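Probable acetyltransferase (Pseudomonas aeruginosa PAO1, PDB 2EUI) probably transfers an acyl group, most likely acetyl from acetyl-coenzyme A, to an acceptor, as a member of the GNAT acetyltransferase family. Local coordinates at the interface of chains A and B. Coordinates in Å, arbitrary orientation; residue numbers count along the deposited sequence, not the author numbering. Chains: chain A/B, Probable acetyltransferase.

The interface of chains A and B. Residues chain A 148-150, 153; chain B 76, 111-113.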
# COMPACT_ATOMS: atom_id res chain seq x y z
N ILE A 148 5.01 -13.25 -6.16
CA ILE A 148 6.38 -13.47 -5.71
C ILE A 148 6.38 -14.70 -4.81
O ILE A 148 7.07 -15.67 -5.10
CB ILE A 148 6.92 -12.24 -4.92
CG1 ILE A 148 7.02 -11.03 -5.84
CG2 ILE A 148 8.29 -12.55 -4.32
CD1 ILE A 148 7.99 -11.19 -6.98
N SER A 149 5.60 -14.66 -3.74
CA SER A 149 5.54 -15.77 -2.80
C SER A 149 4.24 -16.54 -2.87
O SER A 149 3.47 -16.41 -3.81
CB SER A 149 5.74 -15.27 -1.37
OG SER A 149 6.97 -14.58 -1.25
N ASP A 150 4.00 -17.34 -1.85
CA ASP A 150 2.80 -18.14 -1.78
C ASP A 150 1.74 -17.43 -0.97
O ASP A 150 2.04 -16.64 -0.09
CB ASP A 150 3.13 -19.46 -1.12
CG ASP A 150 4.08 -20.30 -1.94
OD1 ASP A 150 4.72 -19.76 -2.87
OD2 ASP A 150 4.21 -21.51 -1.64
N SER A 153 0.98 -20.24 2.49
CA SER A 153 1.95 -20.33 3.58
C SER A 153 3.24 -19.59 3.26
O SER A 153 3.38 -19.08 2.13
CB SER A 153 2.28 -21.79 3.85
OG SER A 153 2.93 -22.35 2.72
OXT SER A 153 4.11 -19.55 4.15
N LYS B 76 1.87 -11.41 4.95
CA LYS B 76 3.13 -11.10 4.27
C LYS B 76 3.19 -9.67 3.70
O LYS B 76 2.18 -8.96 3.66
CB LYS B 76 3.38 -12.09 3.12
CG LYS B 76 3.61 -13.53 3.52
CD LYS B 76 3.85 -14.37 2.28
CE LYS B 76 4.04 -15.84 2.62
NZ LYS B 76 4.54 -16.63 1.46
N HIS B 111 10.40 -11.84 1.02
CA HIS B 111 9.23 -12.71 1.04
C HIS B 111 7.88 -12.03 0.90
O HIS B 111 6.96 -12.32 1.66
CB HIS B 111 9.20 -13.53 2.32
CG HIS B 111 10.46 -14.28 2.58
ND1 HIS B 111 10.88 -15.33 1.78
CD2 HIS B 111 11.41 -14.13 3.53
CE1 HIS B 111 12.03 -15.78 2.23
NE2 HIS B 111 12.38 -15.07 3.29
N ALA B 112 7.76 -11.14 -0.08
CA ALA B 112 6.50 -10.46 -0.31
C ALA B 112 5.59 -11.44 -1.04
O ALA B 112 6.07 -12.33 -1.73
CB ALA B 112 6.73 -9.23 -1.17
N VAL B 113 4.28 -11.30 -0.87
CA VAL B 113 3.33 -12.17 -1.56
C VAL B 113 3.28 -11.77 -3.02
O VAL B 113 3.12 -12.59 -3.91
CB VAL B 113 1.89 -12.04 -1.03
CG1 VAL B 113 1.01 -13.11 -1.63
CG2 VAL B 113 1.87 -12.14 0.46
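The backbone amides of A:Ile148 and A:Ser149, just past strand 144-147, both donate to the carbonyl oxygen of B:Val113, with A:Ile148 N at 3.0 Å from B:Val113 O in a fairly straight bond (165° at H). Both amides approach from one face of the carbonyl, well above its plane. In this two-fold symmetric dimer of GNAT-family chains, the C-terminal tail of one subunit thus lies against the start of strand 114-120 of the other. A:Ser149 turns its hydroxyl anti to its own carbonyl carbon (chi1 -57°), which directs OG over the face of the carbonyl of B:Ala112, one residue before B:Val113. That bond is modelled very short, and at 2.8 Å resolution its exact length means little. Serine suits the place: its short arm carries a donor to this carbonyl, while A:Ser149 CB packs 3.9 Å from B:Val113 CA. B:Ala112 contributes its backbone carbonyl, with its methyl turned away from the tail.

Beyond the serine, B:Lys76 at the start of strand 76-86 stretches its chain almost fully beyond CG and brings its ammonium to a peptide carbonyl and the terminal carboxylate. B:Lys76 NZ donates hydrogen bonds to A:Asp150 O at 2.9 Å and to A:Ser153 O at 2.8 Å, the latter on the carboxylate, whose negative charge should favour a lysine here. The carboxylate of A:Asp150 makes no salt bridge with it: OD1 stays 5.3 Å from B:Lys76 NZ, near enough perhaps to add a modest long-range attraction.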